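PDB 4OVK: periplasmic binding protein from Veillonella parvula, which probably captures a solute outside the cytoplasmic membrane and delivers it to an ABC transporter for uptake. Local coordinates for residues A155-S158 against Y159-S163; D303-L306 against R307-L310. All coordinates share one frame; numbering follows the deposited sequence.

In the fold
Helix 150-170, the earlier of the two helices involved, contains interaction 1 whole; helix 306-318 opens at interaction 2, just after the loop that follows helix 285-296. Each contact is made within one continuous run of residues, so neither encloses a loop, and the two stand in series without nesting or crossing. The centres of interactions 1 and 2 lie about 15 Å apart. Both also pack on helix 285-296, which is touched by Tyr159 and His160 of interaction 1 and by Leu306, Asp309 and Leu310 of interaction 2. Direct packing also joins them, with Tyr159 OH 4.2 Å from Asp309 O, while Leu156 rests on Phe313 and Phe317 further along helix 306-318.

Interaction 1. Residues A155-S158 against Y159-S163; sequences ALIS and YHKDS
Ile157 and Lys161, one helical turn apart, run side by side and point the same way, Ile157 CG2 lying 3.6 Å from Lys161 CE. This branch of the isoleucine stands anti to its own N (CG1 is at chi1 -68°), which sets it alongside the end of the extended lysine chain, with NZ hardly farther off (3.8 Å from Ile157 CG2) than CE. The ammonium lies close to Arg141 NH1, a like charge. In the backbone of the same turn, Lys161 N donates to Ile157 O at 2.8 Å, in the carbonyl plane. Asp162 N reaches Ser158 O at the same length, 2.8 Å, but tilted from that plane, and the aspartate's CG sits 3.1 Å from this oxygen. His160 N bonds to Leu156 O at 3.1 Å, and the imidazole comes close to the same carbonyl, CD2 lying 3.3 Å from Leu156 O; what fixes the ring's far end is NE2, bonded to Val283 O. Tyr159 N completes the ladder at Ala155 O, 3.0 Å away, while its ring, swung out with CG anti to the backbone N (chi1 -171°), meets Phe313 edge-to-face. Further out, Ile157 packs on Ile140 of helix 133-147, and Ser158 OG is bonded to Glu154 O. Successive i to i+4 bonds of this kind mark a regular alpha-helix, here the long helix 150-170, whose buried side faces helices 133-147, 285-296 and 306-318.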
ATOM      1  N   ALA A 155      -5.729  -4.619 -16.998  1.00 16.13           N
ATOM      2  CA  ALA A 155      -4.351  -5.128 -16.951  1.00 15.14           C
ATOM      3  C   ALA A 155      -3.820  -5.158 -15.512  1.00 14.64           C
ATOM      4  O   ALA A 155      -3.157  -6.105 -15.112  1.00 14.96           O
ATOM      5  CB  ALA A 155      -3.442  -4.320 -17.857  1.00 17.20           C
ATOM      6  N   LEU A 156      -4.142  -4.130 -14.729  1.00 13.79           N
ATOM      7  CA  LEU A 156      -3.763  -4.082 -13.311  1.00 13.26           C
ATOM      8  C   LEU A 156      -4.487  -5.173 -12.519  1.00 13.55           C
ATOM      9  O   LEU A 156      -3.897  -5.838 -11.693  1.00 14.05           O
ATOM     10  CB  LEU A 156      -4.075  -2.704 -12.702  1.00 13.35           C
ATOM     11  CG  LEU A 156      -3.133  -1.575 -13.097  1.00 13.79           C
ATOM     12  CD1 LEU A 156      -3.731  -0.207 -12.780  1.00 14.41           C
ATOM     13  CD2 LEU A 156      -1.761  -1.732 -12.434  1.00 14.61           C
ATOM     14  N   ILE A 157      -5.770  -5.368 -12.789  1.00 14.17           N
ATOM     15  CA  ILE A 157      -6.535  -6.369 -12.062  1.00 15.67           C
ATOM     16  C   ILE A 157      -6.030  -7.768 -12.400  1.00 16.94           C
ATOM     17  O   ILE A 157      -5.885  -8.601 -11.499  1.00 18.65           O
ATOM     18  CB  ILE A 157      -8.038  -6.246 -12.347  1.00 16.80           C
ATOM     19  CG1 ILE A 157      -8.567  -4.935 -11.746  1.00 16.48           C
ATOM     20  CG2 ILE A 157      -8.801  -7.427 -11.757  1.00 18.32           C
ATOM     21  CD1 ILE A 157      -9.863  -4.468 -12.379  1.00 17.61           C
ATOM     22  N   SER A 158      -5.754  -8.010 -13.685  1.00 17.97           N
ATOM     23  CA  SER A 158      -5.193  -9.296 -14.134  1.00 18.22           C
ATOM     24  C   SER A 158      -3.839  -9.575 -13.493  1.00 17.88           C
ATOM     25  O   SER A 158      -3.545 -10.707 -13.125  1.00 19.33           O
ATOM     26  CB  SER A 158      -5.046  -9.334 -15.652  1.00 21.96           C
ATOM     27  OG  SER A 158      -6.320  -9.382 -16.283  1.00 24.89           O
ATOM     28  N   TYR A 159      -3.029  -8.534 -13.364  1.00 17.78           N
ATOM     29  CA  TYR A 159      -1.731  -8.639 -12.710  1.00 16.97           C
ATOM     30  C   TYR A 159      -1.913  -9.104 -11.262  1.00 16.93           C
ATOM     31  O   TYR A 159      -1.244 -10.030 -10.821  1.00 16.81           O
ATOM     32  CB  TYR A 159      -0.989  -7.302 -12.785  1.00 17.84           C
ATOM     33  CG  TYR A 159       0.455  -7.351 -12.339  1.00 18.15           C
ATOM     34  CD1 TYR A 159       1.479  -7.711 -13.224  1.00 21.30           C
ATOM     35  CD2 TYR A 159       0.799  -7.032 -11.045  1.00 18.58           C
ATOM     36  CE1 TYR A 159       2.808  -7.750 -12.806  1.00 22.69           C
ATOM     37  CE2 TYR A 159       2.109  -7.067 -10.618  1.00 21.70           C
ATOM     38  CZ  TYR A 159       3.109  -7.443 -11.492  1.00 19.70           C
ATOM     39  OH  TYR A 159       4.394  -7.452 -11.030  1.00 26.82           O
ATOM     40  N   HIS A 160      -2.843  -8.479 -10.541  1.00 17.10           N
ATOM     41  CA  HIS A 160      -3.159  -8.891  -9.164  1.00 17.19           C
ATOM     42  C   HIS A 160      -3.727 -10.308  -9.102  1.00 18.21           C
ATOM     43  O   HIS A 160      -3.309 -11.108  -8.263  1.00 20.60           O
ATOM     44  CB  HIS A 160      -4.141  -7.911  -8.519  1.00 19.85           C
ATOM     45  CG  HIS A 160      -3.493  -6.657  -8.019  1.00 24.82           C
ATOM     46  ND1 HIS A 160      -3.641  -6.203  -6.725  1.00 29.05           N
ATOM     47  CD2 HIS A 160      -2.654  -5.783  -8.629  1.00 24.58           C
ATOM     48  CE1 HIS A 160      -2.944  -5.093  -6.571  1.00 27.80           C
ATOM     49  NE2 HIS A 160      -2.328  -4.823  -7.710  1.00 22.30           N
ATOM     50  N   LYS A 161      -4.671 -10.623  -9.984  1.00 19.48           N
ATOM     51  CA  LYS A 161      -5.262 -11.974 -10.002  1.00 19.96           C
ATOM     52  C   LYS A 161      -4.235 -13.058 -10.328  1.00 18.90           C
ATOM     53  O   LYS A 161      -4.234 -14.129  -9.695  1.00 20.67           O
ATOM     54  CB  LYS A 161      -6.460 -12.045 -10.965  1.00 23.61           C
ATOM     55  CG  LYS A 161      -7.702 -11.337 -10.422  1.00 30.89           C
ATOM     56  CD  LYS A 161      -8.951 -11.605 -11.247  1.00 40.26           C
ATOM     57  CE  LYS A 161     -10.091 -10.659 -10.857  1.00 47.52           C
ATOM     58  NZ  LYS A 161     -11.102 -10.419 -11.941  1.00 50.31           N
ATOM     59  N   ASP A 162      -3.352 -12.785 -11.292  1.00 17.85           N
ATOM     60  CA  ASP A 162      -2.302 -13.749 -11.663  1.00 19.03           C
ATOM     61  C   ASP A 162      -1.339 -13.967 -10.479  1.00 18.68           C
ATOM     62  O   ASP A 162      -0.917 -15.099 -10.209  1.00 18.91           O
ATOM     63  CB  ASP A 162      -1.522 -13.275 -12.893  1.00 20.10           C
ATOM     64  CG  ASP A 162      -2.346 -13.316 -14.191  1.00 23.94           C
ATOM     65  OD1 ASP A 162      -3.429 -13.920 -14.217  1.00 28.51           O
ATOM     66  OD2 ASP A 162      -1.898 -12.728 -15.203  1.00 32.35           O
ATOM     67  N   SER A 163      -1.004 -12.883  -9.778  1.00 16.19           N
ATOM     68  CA  SER A 163      -0.170 -12.968  -8.569  1.00 17.95           C
ATOM     69  C   SER A 163      -0.857 -13.796  -7.470  1.00 17.49           C
ATOM     70  O   SER A 163      -0.249 -14.679  -6.873  1.00 18.95           O
ATOM     71  CB  SER A 163       0.174 -11.570  -8.035  1.00 19.39           C
ATOM     72  OG  SER A 163       0.879 -11.664  -6.810  1.00 23.92           O
TER

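Interaction 2. Residues D303-L306 against R307-L310; sequences DYIL and RDDL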
ATOM      1  N   ASP A 303      11.429 -18.711  -8.752  1.00 20.97           N
ATOM      2  CA  ASP A 303      11.168 -18.713 -10.191  1.00 20.88           C
ATOM      3  C   ASP A 303      10.771 -17.333 -10.719  1.00 19.85           C
ATOM      4  O   ASP A 303      10.111 -17.217 -11.762  1.00 20.99           O
ATOM      5  CB  ASP A 303      10.124 -19.781 -10.534  1.00 23.85           C
ATOM      6  CG  ASP A 303       8.885 -19.696  -9.670  1.00 24.62           C
ATOM      7  OD1 ASP A 303       8.726 -18.716  -8.917  1.00 27.74           O
ATOM      8  OD2 ASP A 303       8.063 -20.625  -9.736  1.00 28.65           O
ATOM      9  N   TYR A 304      11.201 -16.299  -9.997  1.00 16.27           N
ATOM     10  CA  TYR A 304      11.106 -14.912 -10.443  1.00 15.97           C
ATOM     11  C   TYR A 304      12.279 -14.103  -9.913  1.00 14.45           C
ATOM     12  O   TYR A 304      12.937 -14.489  -8.932  1.00 17.00           O
ATOM     13  CB  TYR A 304       9.793 -14.257 -10.002  1.00 16.85           C
ATOM     14  CG  TYR A 304       9.569 -14.224  -8.514  1.00 16.73           C
ATOM     15  CD1 TYR A 304      10.098 -13.206  -7.723  1.00 17.45           C
ATOM     16  CD2 TYR A 304       8.814 -15.212  -7.884  1.00 17.40           C
ATOM     17  CE1 TYR A 304       9.896 -13.180  -6.351  1.00 15.78           C
ATOM     18  CE2 TYR A 304       8.594 -15.183  -6.515  1.00 16.82           C
ATOM     19  CZ  TYR A 304       9.138 -14.166  -5.751  1.00 17.46           C
ATOM     20  OH  TYR A 304       8.910 -14.137  -4.392  1.00 17.83           O
ATOM     21  N   ILE A 305      12.556 -13.001 -10.598  1.00 15.89           N
ATOM     22  CA  ILE A 305      13.562 -12.030 -10.173  1.00 16.53           C
ATOM     23  C   ILE A 305      12.827 -10.728  -9.873  1.00 14.62           C
ATOM     24  O   ILE A 305      12.284 -10.082 -10.779  1.00 15.80           O
ATOM     25  CB  ILE A 305      14.620 -11.809 -11.266  1.00 18.15           C
ATOM     26  CG1 ILE A 305      15.315 -13.138 -11.623  1.00 22.09           C
ATOM     27  CG2 ILE A 305      15.638 -10.770 -10.826  1.00 19.61           C
ATOM     28  CD1 ILE A 305      16.165 -13.047 -12.869  1.00 24.03           C
ATOM     29  N   LEU A 306      12.801 -10.360  -8.599  1.00 14.92           N
ATOM     30  CA  LEU A 306      11.988  -9.245  -8.121  1.00 13.96           C
ATOM     31  C   LEU A 306      12.359  -7.942  -8.833  1.00 13.78           C
ATOM     32  O   LEU A 306      11.481  -7.189  -9.240  1.00 13.08           O
ATOM     33  CB  LEU A 306      12.146  -9.095  -6.612  1.00 13.71           C
ATOM     34  CG  LEU A 306      11.381  -7.915  -5.992  1.00 14.63           C
ATOM     35  CD1 LEU A 306       9.895  -7.962  -6.341  1.00 16.62           C
ATOM     36  CD2 LEU A 306      11.593  -7.871  -4.485  1.00 16.77           C
ATOM     37  N   ARG A 307      13.657  -7.684  -8.988  1.00 14.93           N
ATOM     38  CA  ARG A 307      14.126  -6.467  -9.649  1.00 16.42           C
ATOM     39  C   ARG A 307      13.550  -6.337 -11.067  1.00 15.41           C
ATOM     40  O   ARG A 307      13.173  -5.251 -11.488  1.00 15.57           O
ATOM     41  CB  ARG A 307      15.662  -6.465  -9.670  1.00 22.39           C
ATOM     42  CG  ARG A 307      16.342  -5.576 -10.686  1.00 26.99           C
ATOM     43  CD  ARG A 307      17.858  -5.676 -10.565  1.00 30.95           C
ATOM     44  NE  ARG A 307      18.319  -5.476  -9.190  1.00 30.72           N
ATOM     45  CZ  ARG A 307      18.796  -4.336  -8.689  1.00 27.96           C
ATOM     46  NH1 ARG A 307      18.911  -3.249  -9.439  1.00 32.55           N
ATOM     47  NH2 ARG A 307      19.179  -4.289  -7.420  1.00 32.86           N
ATOM     48  N   ASP A 308      13.528  -7.443 -11.811  1.00 15.07           N
ATOM     49  CA  ASP A 308      12.974  -7.447 -13.163  1.00 15.89           C
ATOM     50  C   ASP A 308      11.476  -7.187 -13.147  1.00 14.20           C
ATOM     51  O   ASP A 308      10.961  -6.461 -13.986  1.00 15.27           O
ATOM     52  CB  ASP A 308      13.246  -8.778 -13.877  1.00 17.10           C
ATOM     53  CG  ASP A 308      14.716  -9.030 -14.113  1.00 21.39           C
ATOM     54  OD1 ASP A 308      15.517  -8.084 -14.016  1.00 24.97           O
ATOM     55  OD2 ASP A 308      15.081 -10.191 -14.409  1.00 26.34           O
ATOM     56  N   ASP A 309      10.774  -7.800 -12.207  1.00 13.01           N
ATOM     57  CA  ASP A 309       9.330  -7.653 -12.131  1.00 12.43           C
ATOM     58  C   ASP A 309       8.976  -6.213 -11.731  1.00 11.24           C
ATOM     59  O   ASP A 309       8.007  -5.651 -12.240  1.00 10.51           O
ATOM     60  CB  ASP A 309       8.723  -8.629 -11.128  1.00 13.61           C
ATOM     61  CG  ASP A 309       8.890 -10.079 -11.541  1.00 17.35           C
ATOM     62  OD1 ASP A 309       9.298 -10.375 -12.698  1.00 19.00           O
ATOM     63  OD2 ASP A 309       8.609 -10.939 -10.679  1.00 22.99           O
ATOM     64  N   LEU A 310       9.774  -5.623 -10.836  1.00 11.02           N
ATOM     65  CA  LEU A 310       9.590  -4.219 -10.448  1.00 10.30           C
ATOM     66  C   LEU A 310       9.805  -3.303 -11.664  1.00 11.22           C
ATOM     67  O   LEU A 310       8.979  -2.438 -11.932  1.00 11.95           O
ATOM     68  CB  LEU A 310      10.556  -3.874  -9.307  1.00 11.23           C
ATOM     69  CG  LEU A 310      10.563  -2.459  -8.762  1.00 11.91           C
ATOM     70  CD1 LEU A 310       9.229  -2.124  -8.112  1.00 12.29           C
ATOM     71  CD2 LEU A 310      11.691  -2.241  -7.780  1.00 13.99           C
TER
HETATM   72  O   HOH W   1      11.058 -12.496 -12.955  1.00 22.76           O
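From Ile305 the backbone turns out of an extended segment into a helix, Asp309 N donating to Ile305 O at 3.1 Å and Leu310 N to Leu306 O at 2.8 Å. A water links the two sides of this turn: it accepts from Ile305 N and donates to Asp309 OD1, both at 2.8 Å. Ile305, right before helix 306-318, is its N-cap residue, though its hydrocarbon side chain offers no cap to the first turn. The other oxygen of Asp309, OD2, forms a salt bridge with Lys290 and lies 3.6 Å from Tyr304 CB; the tyrosine side chain crosses the aspartate's at about a right angle, with ring and carboxylate planes 35° apart. A chi1 of 59°, with CG between N and the carbonyl carbon, directs the Tyr304 ring, whose OH is bonded to Lys290 O. An alanine in place of Asp309 is likely to leave Lys290 without its ion-pair mate and the water without this acceptor. On the outer face Ile305 CD1 touches Asp308 OD2 at 3.4 Å. Leu306 and Leu310 pack inward against helices 285-296 and 324-331, and Arg307 NH2 forms a salt bridge with the C-terminal carboxylate of Phe341.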